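Local coordinates for protein second substrate binding domain of putative amino acid ABC transporter (PDB 4OEN) that probably captures an amino acid outside the cell and delivers it to the membrane-spanning part of an ABC transporter, at residues S12-V17 with L163-S168; N203-L208 with G212-I217; M30-A35 with G65-M70. All blocks are in the same frame, centred on the assembly; numbering follows the deposited sequence. Where two conformers were deposited one is given.

In the fold
Contacts 2 and 3 are buried within one lobe of this type II periplasmic binding protein fold, whereas contact 1 is partly buried and bridges the two lobes. Contact 3 packs helix 28-40 against segment 65-70 through aliphatic side chains. Contact 2 joins helices 195-210 and 213-222 at a corner resting on that same helix: Leu32 of contact 3 meets both Leu208 and Phe214. Backbone and water-mediated hydrogen bonds supplement the apolar packing of contact 2. Contact 1 relies on one tyrosine ring against proline and alanine, and its loop touches contact 3 where Phe16 lies against Gly69.

Contact 1 (S12-V17 with L163-S168)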
loop_
_atom_site.group_PDB
_atom_site.type_symbol
_atom_site.label_atom_id
_atom_site.label_comp_id
_atom_site.label_asym_id
_atom_site.label_seq_id
_atom_site.Cartn_x
_atom_site.Cartn_y
_atom_site.Cartn_z
ATOM N N SER A 12 -10.158 2.841 -6.351
ATOM C CA SER A 12 -10.272 3.307 -4.976
ATOM C C SER A 12 -9.385 2.498 -4.036
ATOM O O SER A 12 -9.841 1.581 -3.354
ATOM C CB SER A 12 -11.727 3.246 -4.511
ATOM O OG SER A 12 -11.852 3.733 -3.186
ATOM N N PHE A 13 -8.099 2.833 -4.018
ATOM C CA PHE A 13 -7.145 2.119 -3.195
ATOM C C PHE A 13 -6.092 3.124 -2.707
ATOM O O PHE A 13 -4.925 3.016 -3.047
ATOM C CB PHE A 13 -6.504 0.973 -3.987
ATOM C CG PHE A 13 -5.895 -0.097 -3.130
ATOM C CD1 PHE A 13 -6.669 -0.787 -2.212
ATOM C CD2 PHE A 13 -4.558 -0.433 -3.263
ATOM C CE1 PHE A 13 -6.113 -1.781 -1.421
ATOM C CE2 PHE A 13 -3.990 -1.412 -2.479
ATOM C CZ PHE A 13 -4.771 -2.097 -1.556
ATOM N N ALA A 14 -6.535 4.104 -1.923
ATOM C CA ALA A 14 -5.651 5.162 -1.439
ATOM C C ALA A 14 -4.636 4.547 -0.486
ATOM O O ALA A 14 -4.992 3.676 0.306
ATOM C CB ALA A 14 -6.458 6.268 -0.733
ATOM N N PRO A 15 -3.373 5.016 -0.525
ATOM C CA PRO A 15 -2.806 6.119 -1.309
ATOM C C PRO A 15 -2.236 5.731 -2.668
ATOM O O PRO A 15 -1.658 6.596 -3.321
ATOM C CB PRO A 15 -1.674 6.613 -0.412
ATOM C CG PRO A 15 -1.158 5.323 0.205
ATOM C CD PRO A 15 -2.406 4.493 0.455
ATOM N N PHE A 16 -2.389 4.480 -3.093
ATOM C CA PHE A 16 -1.833 4.061 -4.379
ATOM C C PHE A 16 -2.602 4.610 -5.576
ATOM O O PHE A 16 -2.003 5.071 -6.556
ATOM C CB PHE A 16 -1.755 2.529 -4.431
ATOM C CG PHE A 16 -0.861 1.961 -3.379
ATOM C CD1 PHE A 16 0.517 1.952 -3.562
ATOM C CD2 PHE A 16 -1.380 1.498 -2.179
ATOM C CE1 PHE A 16 1.360 1.470 -2.584
ATOM C CE2 PHE A 16 -0.541 1.002 -1.190
ATOM C CZ PHE A 16 0.841 0.987 -1.396
ATOM N N VAL A 17 -3.926 4.588 -5.500
ATOM C CA VAL A 17 -4.731 5.119 -6.589
ATOM C C VAL A 17 -6.088 5.469 -6.025
ATOM O O VAL A 17 -6.716 4.658 -5.322
ATOM C CB VAL A 17 -4.822 4.123 -7.780
ATOM C CG1 VAL A 17 -5.320 2.731 -7.332
ATOM C CG2 VAL A 17 -5.710 4.686 -8.904
ATOM N N LEU A 163 -2.097 4.091 7.205
ATOM C CA LEU A 163 -1.875 4.910 8.384
ATOM C C LEU A 163 -1.038 6.143 8.056
ATOM O O LEU A 163 -1.389 7.245 8.475
ATOM C CB LEU A 163 -1.200 4.101 9.483
ATOM C CG LEU A 163 -2.075 3.747 10.683
ATOM C CD1 LEU A 163 -1.315 2.819 11.626
ATOM C CD2 LEU A 163 -2.519 5.026 11.391
ATOM N N LYS A 164 0.056 5.983 7.309
ATOM C CA LYS A 164 0.911 7.123 6.977
ATOM C C LYS A 164 0.183 8.135 6.089
ATOM O O LYS A 164 0.393 9.337 6.203
ATOM C CB LYS A 164 2.196 6.659 6.279
ATOM C CG LYS A 164 3.195 5.940 7.180
ATOM C CD LYS A 164 4.126 6.905 7.889
ATOM C CE LYS A 164 5.253 6.164 8.595
ATOM N NZ LYS A 164 6.192 5.494 7.649
ATOM N N TYR A 165 -0.666 7.645 5.187
ATOM C CA TYR A 165 -1.423 8.557 4.333
ATOM C C TYR A 165 -2.362 9.393 5.186
ATOM O O TYR A 165 -2.469 10.601 5.014
ATOM C CB TYR A 165 -2.215 7.789 3.259
ATOM C CG TYR A 165 -3.103 8.665 2.411
ATOM C CD1 TYR A 165 -2.570 9.679 1.650
ATOM C CD2 TYR A 165 -4.485 8.461 2.366
ATOM C CE1 TYR A 165 -3.364 10.494 0.868
ATOM C CE2 TYR A 165 -5.298 9.269 1.585
ATOM C CZ TYR A 165 -4.729 10.287 0.835
ATOM O OH TYR A 165 -5.503 11.115 0.051
ATOM N N SER A 166 -3.025 8.734 6.130
ATOM C CA SER A 166 -3.957 9.428 7.010
ATOM C C SER A 166 -3.237 10.466 7.865
ATOM O O SER A 166 -3.734 11.580 8.046
ATOM C CB SER A 166 -4.711 8.427 7.896
ATOM O OG SER A 166 -3.843 7.755 8.790
ATOM N N ILE A 167 -2.057 10.113 8.365
ATOM C CA ILE A 167 -1.268 11.044 9.159
ATOM C C ILE A 167 -0.776 12.208 8.291
ATOM O O ILE A 167 -0.808 13.372 8.710
ATOM C CB ILE A 167 -0.076 10.324 9.841
ATOM C CG1 ILE A 167 -0.589 9.365 10.919
ATOM C CG2 ILE A 167 0.900 11.344 10.435
ATOM C CD1 ILE A 167 0.460 8.466 11.530
ATOM N N SER A 168 -0.334 11.895 7.071
ATOM C CA SER A 168 0.090 12.913 6.111
ATOM C C SER A 168 -1.044 13.899 5.805
ATOM O O SER A 168 -0.819 15.098 5.571
ATOM C CB SER A 168 0.593 12.246 4.819
ATOM O OG SER A 168 1.025 13.209 3.876
#
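Pro15 and Ala14, at the tip of a loop, press against the ring of Tyr165, the residue of 163-168 that meets this loop; Pro15 also touches Pro161, earlier in the same helix. Along the helix, Leu163 lends its carbonyl to the backbone: Leu163 O accepts from Ile167 N at 2.9 Å, a regular i to i+4 bond. Lys164 comes next; its long side chain leads away from the loop, touches Leu222 of helix 213-222 and forms a salt bridge with Glu160.

Tyr165 follows and carries the contact. Its CG stands opposite the backbone N (chi1 175°), which carries the ring from the helix out toward the loop. Pro15 CB sits 3.8 Å from Tyr165 CG and makes an off-centre CH-pi contact, with Pro15 CB 4.2 Å from the centroid of the Tyr165 ring and 30° off its normal. The two side chains lie alongside, pointing opposite ways. Farther out on the ring, Ala14 CB approaches Tyr165 CE2 at 4.0 Å; a methyl group this small lets the backbone of the loop come close. The cis peptide bond before Pro15 turns the chain sharply, and the loop is closed by two backbone bonds, Phe13 N to Val17 O and Val17 N to Phe13 O, with Phe16 and Val17 together facing Phe13 as in a classic beta bulge.

In the two-lobed periplasmic binding protein fold, loop 12-17 belongs to one lobe and helix 160-168 to the other, so the contact links the two lobes, probably near the cleft in which relatives bind their solute. Phe18 adds a second aromatic ring against Tyr165. At the end of the helix, Ser168 N bonds Lys164 O at 2.8 Å, while Ser168 OG is hydrogen-bonded to the terminal carboxylate of Ala223.

Contact 2 (N203-L208 with G212-I217); sequences NGLANL and GEFQKI. With SO4 (sulfate ion), chain C.
A nearly right-angled corner between two consecutive helices brings Leu205 and Leu208 against Glu213 and Phe214; the axes of segments 203-208 and 213-217 make 86° and approach to 9.2 Å. Gly212 is the N-cap of the second helix, where a CB would jam against the preceding carbonyl O. Phe214 N donates to Leu208 O at 2.9 Å in a fairly straight bond (166° at the hydrogen), reaching the carbonyl from above its plane rather than on a lone pair. A water bridges the same joint, donating to Leu208 O at 3.3 Å and accepting from Gln215 N.

Apolar side chains fill the inside of the bend. A chi1 of -177° sets the Phe214 ring beside its own carbonyl carbon and over to Leu205, whose CD1 lies over one face, 3.8 Å from Phe214 CE1. Leu208 CB meets Phe214 CB at 4.0 Å. The CD2 branch of Leu208 lies 3.9 Å from Glu213 CB, where the two side chains cross at about a right angle and the carboxylate of Glu213 leads away from the leucine.

Where helix 195-210 nears the C-terminal end of helix 28-40, Asn207 ND2 donates to sulfate O3 at 3.0 Å and also to Asp39, while Gln40 holds the same ion, probably acquired from the crystallisation liquor. Helix 28-40 packs against the corner: Leu208 lies on Ala35 and Ile36, and Phe214 on Leu32. Tyr86 touches both Leu205 and Phe214.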
loop_
_atom_site.group_PDB
_atom_site.type_symbol
_atom_site.label_atom_id
_atom_site.label_comp_id
_atom_site.label_asym_id
_atom_site.label_seq_id
_atom_site.Cartn_x
_atom_site.Cartn_y
_atom_site.Cartn_z
ATOM N N ASN A 203 13.973 -0.033 -15.223
ATOM C CA ASN A 203 14.976 0.991 -15.511
ATOM C C ASN A 203 14.485 2.377 -15.118
ATOM O O ASN A 203 15.245 3.185 -14.579
ATOM C CB ASN A 203 15.355 0.971 -16.990
ATOM C CG ASN A 203 16.179 -0.238 -17.353
ATOM O OD1 ASN A 203 16.763 -0.881 -16.481
ATOM N ND2 ASN A 203 16.243 -0.551 -18.635
ATOM N N GLY A 204 13.215 2.653 -15.407
ATOM C CA GLY A 204 12.607 3.922 -15.048
ATOM C C GLY A 204 12.589 4.097 -13.539
ATOM O O GLY A 204 12.913 5.163 -13.025
ATOM N N LEU A 205 12.231 3.032 -12.829
ATOM C CA LEU A 205 12.202 3.074 -11.376
ATOM C C LEU A 205 13.586 3.388 -10.810
ATOM O O LEU A 205 13.731 4.239 -9.919
ATOM C CB LEU A 205 11.687 1.744 -10.806
ATOM C CG LEU A 205 11.628 1.644 -9.276
ATOM C CD1 LEU A 205 10.650 2.648 -8.696
ATOM C CD2 LEU A 205 11.244 0.237 -8.851
ATOM N N ALA A 206 14.607 2.713 -11.331
ATOM C CA ALA A 206 15.975 2.953 -10.872
ATOM C C ALA A 206 16.392 4.398 -11.130
ATOM O O ALA A 206 17.019 5.035 -10.282
ATOM C CB ALA A 206 16.945 1.990 -11.545
ATOM N N ASN A 207 16.051 4.917 -12.303
ATOM C CA ASN A 207 16.381 6.313 -12.605
ATOM C C ASN A 207 15.692 7.282 -11.651
ATOM O O ASN A 207 16.306 8.221 -11.158
ATOM C CB ASN A 207 16.008 6.657 -14.046
ATOM C CG ASN A 207 16.901 5.970 -15.055
ATOM O OD1 ASN A 207 18.010 5.556 -14.726
ATOM N ND2 ASN A 207 16.428 5.856 -16.296
ATOM N N LEU A 208 14.411 7.052 -11.384
ATOM C CA LEU A 208 13.669 7.935 -10.485
ATOM C C LEU A 208 14.168 7.827 -9.045
ATOM O O LEU A 208 14.126 8.794 -8.292
ATOM C CB LEU A 208 12.169 7.625 -10.549
ATOM C CG LEU A 208 11.532 7.903 -11.915
ATOM C CD1 LEU A 208 10.059 7.479 -11.920
ATOM C CD2 LEU A 208 11.672 9.358 -12.338
ATOM N N GLY A 212 16.121 11.266 -7.126
ATOM C CA GLY A 212 15.323 11.824 -6.051
ATOM C C GLY A 212 13.850 11.998 -6.363
ATOM O O GLY A 212 13.054 12.277 -5.464
ATOM N N GLU A 213 13.483 11.849 -7.627
ATOM C CA GLU A 213 12.094 12.045 -8.021
ATOM C C GLU A 213 11.150 11.023 -7.409
ATOM O O GLU A 213 10.015 11.363 -7.080
ATOM C CB GLU A 213 11.971 12.020 -9.544
ATOM C CG GLU A 213 12.702 13.183 -10.214
ATOM C CD GLU A 213 12.317 14.545 -9.638
ATOM O OE1 GLU A 213 11.115 14.781 -9.377
ATOM O OE2 GLU A 213 13.225 15.385 -9.448
ATOM N N PHE A 214 11.618 9.787 -7.233
ATOM C CA PHE A 214 10.783 8.747 -6.631
ATOM C C PHE A 214 10.402 9.113 -5.202
ATOM O O PHE A 214 9.225 9.031 -4.812
ATOM C CB PHE A 214 11.503 7.396 -6.643
ATOM C CG PHE A 214 10.668 6.266 -6.100
ATOM C CD1 PHE A 214 9.495 5.906 -6.730
ATOM C CD2 PHE A 214 11.060 5.562 -4.976
ATOM C CE1 PHE A 214 8.717 4.871 -6.247
ATOM C CE2 PHE A 214 10.283 4.521 -4.492
ATOM C CZ PHE A 214 9.109 4.183 -5.134
ATOM N N GLN A 215 11.399 9.540 -4.433
ATOM C CA GLN A 215 11.170 9.887 -3.038
ATOM C C GLN A 215 10.194 11.052 -2.911
ATOM O O GLN A 215 9.405 11.100 -1.976
ATOM C CB GLN A 215 12.494 10.219 -2.345
ATOM C CG GLN A 215 12.377 10.339 -0.827
ATOM C CD GLN A 215 11.909 9.050 -0.166
ATOM O OE1 GLN A 215 12.264 7.949 -0.595
ATOM N NE2 GLN A 215 11.105 9.184 0.883
ATOM N N LYS A 216 10.232 11.990 -3.852
ATOM C CA LYS A 216 9.299 13.108 -3.821
ATOM C C LYS A 216 7.842 12.637 -3.993
ATOM O O LYS A 216 6.929 13.176 -3.364
ATOM C CB LYS A 216 9.649 14.133 -4.902
ATOM C CG LYS A 216 10.892 14.956 -4.584
ATOM C CD LYS A 216 11.109 16.008 -5.652
ATOM C CE LYS A 216 12.421 16.743 -5.455
ATOM N NZ LYS A 216 12.667 17.665 -6.591
ATOM N N ILE A 217 7.628 11.646 -4.849
ATOM C CA ILE A 217 6.283 11.093 -5.038
ATOM C C ILE A 217 5.829 10.428 -3.750
ATOM O O ILE A 217 4.711 10.658 -3.286
ATOM C CB ILE A 217 6.246 10.076 -6.189
ATOM C CG1 ILE A 217 6.561 10.772 -7.510
ATOM C CG2 ILE A 217 4.888 9.367 -6.233
ATOM C CD1 ILE A 217 6.672 9.809 -8.695
HETATM S S SO4 C . 17.879 4.276 -19.316
HETATM O O1 SO4 C . 17.190 5.506 -19.702
HETATM O O2 SO4 C . 19.269 4.579 -18.986
HETATM O O3 SO4 C . 17.223 3.680 -18.158
HETATM O O4 SO4 C . 17.840 3.329 -20.428
HETATM O O HOH W 1 14.262 8.986 -5.026
#

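Contact 3 (M30-A35 with G65-M70); sequences MELIKA and GIIAGM
Ile67 is the one apolar side chain that segment 65-70 turns onto helix 28-40, where Met30, Leu32 and Ile33 receive it. Its two branches divide the work. The CG1 branch runs on fully extended (chi2 177°), sending CD1 out to the helix; there Leu32 CD2 and Ile33 CB each lie 4.3 Å from Ile67 CD1. The other branch, CG2, turns to the methionine, with Ile67 CG2 4.1 Å from Met30 CE.

Met30 has to fold to make that contact. Its CB leaves the helix pointing away from Ile67, and bends at chi2 (-61°) and chi3 (93°) curl the thioether round until the terminal methyl comes to rest beside the isoleucine. A long, unbranched and flexible methionine suits this place, whereas Leu32 and Ile33 already start toward Ile67 and need only their short branched chains. The beta-branched Ile67, for its part, fits the extended backbone on which it sits. The contact consists wholly of van der Waals packing between buried apolar groups.

Just beyond, the chain turns at Gly69, where the backbone takes up a positive phi that glycine adopts easily and where the N is hydrogen-bonded to Asp29 near the start of the helix. Helix 28-40 is the crossover of a beta-alpha-beta unit joining the parallel strands 5-8 and 44-47, and strand 65-66 pairs with strand 5-8 on the same sheet. Neighbouring side chains face opposite ways: Ile67 meets helix 28-40, while Ile66 packs on Ala54 and Ile55 of helix 51-60, so the sheet lies sandwiched between these two helices.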
loop_
_atom_site.group_PDB
_atom_site.type_symbol
_atom_site.label_atom_id
_atom_site.label_comp_id
_atom_site.label_asym_id
_atom_site.label_seq_id
_atom_site.Cartn_x
_atom_site.Cartn_y
_atom_site.Cartn_z
ATOM N N MET A 30 -0.307 6.231 -9.852
ATOM C CA MET A 30 -0.626 7.046 -11.022
ATOM C C MET A 30 0.550 7.935 -11.345
ATOM O O MET A 30 0.973 8.026 -12.499
ATOM C CB MET A 30 -1.888 7.868 -10.783
ATOM C CG MET A 30 -3.148 6.992 -10.600
ATOM S SD MET A 30 -3.583 5.945 -12.028
ATOM C CE MET A 30 -2.762 4.393 -11.647
ATOM N N GLU A 31 1.104 8.573 -10.318
ATOM C CA GLU A 31 2.245 9.443 -10.548
ATOM C C GLU A 31 3.470 8.656 -10.994
ATOM O O GLU A 31 4.212 9.105 -11.862
ATOM C CB GLU A 31 2.560 10.260 -9.296
ATOM C CG GLU A 31 1.480 11.274 -8.988
ATOM C CD GLU A 31 1.943 12.394 -8.070
ATOM O OE1 GLU A 31 3.097 12.865 -8.199
ATOM O OE2 GLU A 31 1.139 12.804 -7.220
ATOM N N LEU A 32 3.683 7.486 -10.391
ATOM C CA LEU A 32 4.865 6.691 -10.685
ATOM C C LEU A 32 4.846 6.160 -12.123
ATOM O O LEU A 32 5.831 6.279 -12.835
ATOM C CB LEU A 32 4.982 5.541 -9.691
ATOM C CG LEU A 32 6.126 4.559 -9.936
ATOM C CD1 LEU A 32 7.458 5.249 -9.786
ATOM C CD2 LEU A 32 5.984 3.382 -8.995
ATOM N N ILE A 33 3.724 5.596 -12.571
ATOM C CA ILE A 33 3.732 5.044 -13.924
ATOM C C ILE A 33 3.896 6.160 -14.968
ATOM O O ILE A 33 4.602 5.988 -15.960
ATOM C CB ILE A 33 2.464 4.194 -14.218
ATOM C CG1 ILE A 33 2.675 3.365 -15.489
ATOM C CG2 ILE A 33 1.190 5.044 -14.264
ATOM C CD1 ILE A 33 3.862 2.433 -15.404
ATOM N N LYS A 34 3.285 7.313 -14.728
ATOM C CA LYS A 34 3.444 8.451 -15.629
ATOM C C LYS A 34 4.886 8.944 -15.690
ATOM O O LYS A 34 5.379 9.271 -16.768
ATOM C CB LYS A 34 2.536 9.594 -15.203
ATOM C CG LYS A 34 1.072 9.282 -15.409
ATOM C CD LYS A 34 0.209 10.357 -14.814
ATOM C CE LYS A 34 -1.230 9.886 -14.752
ATOM N NZ LYS A 34 -2.131 10.944 -14.234
ATOM N N ALA A 35 5.553 9.014 -14.537
ATOM C CA ALA A 35 6.953 9.451 -14.516
ATOM C C ALA A 35 7.878 8.454 -15.204
ATOM O O ALA A 35 8.870 8.845 -15.845
ATOM C CB ALA A 35 7.417 9.690 -13.079
ATOM N N GLY A 65 -0.440 -3.854 -18.839
ATOM C CA GLY A 65 0.133 -3.927 -17.510
ATOM C C GLY A 65 -0.875 -3.509 -16.474
ATOM O O GLY A 65 -1.899 -2.914 -16.811
ATOM N N ILE A 66 -0.599 -3.875 -15.230
ATOM C CA ILE A 66 -1.418 -3.454 -14.097
ATOM C C ILE A 66 -0.561 -2.834 -13.001
ATOM O O ILE A 66 0.519 -3.329 -12.682
ATOM C CB ILE A 66 -2.249 -4.633 -13.531
ATOM C CG1 ILE A 66 -3.034 -4.193 -12.294
ATOM C CG2 ILE A 66 -1.372 -5.846 -13.216
ATOM C CD1 ILE A 66 -3.993 -5.262 -11.766
ATOM N N ILE A 67 -1.028 -1.706 -12.472
ATOM C CA ILE A 67 -0.394 -1.106 -11.300
ATOM C C ILE A 67 -1.544 -0.678 -10.404
ATOM O O ILE A 67 -2.449 0.029 -10.845
ATOM C CB ILE A 67 0.565 0.069 -11.675
ATOM C CG1 ILE A 67 1.474 0.401 -10.486
ATOM C CG2 ILE A 67 -0.189 1.302 -12.247
ATOM C CD1 ILE A 67 2.517 1.511 -10.797
ATOM N N ALA A 68 -1.554 -1.170 -9.170
ATOM C CA ALA A 68 -2.700 -0.952 -8.283
ATOM C C ALA A 68 -2.395 -1.391 -6.865
ATOM O O ALA A 68 -3.158 -2.158 -6.279
ATOM C CB ALA A 68 -3.950 -1.706 -8.812
ATOM N N GLY A 69 -1.272 -0.927 -6.313
ATOM C CA GLY A 69 -0.844 -1.370 -4.995
ATOM C C GLY A 69 -0.845 -2.883 -4.893
ATOM O O GLY A 69 -1.218 -3.450 -3.863
ATOM N N MET A 70 -0.414 -3.524 -5.975
ATOM C CA MET A 70 -0.555 -4.971 -6.148
ATOM C C MET A 70 0.520 -5.758 -5.425
ATOM O O MET A 70 1.713 -5.574 -5.678
ATOM C CB MET A 70 -0.523 -5.306 -7.635
ATOM C CG MET A 70 -0.654 -6.786 -7.937
ATOM S SD MET A 70 -0.795 -7.013 -9.730
ATOM C CE MET A 70 -1.014 -8.789 -9.832
#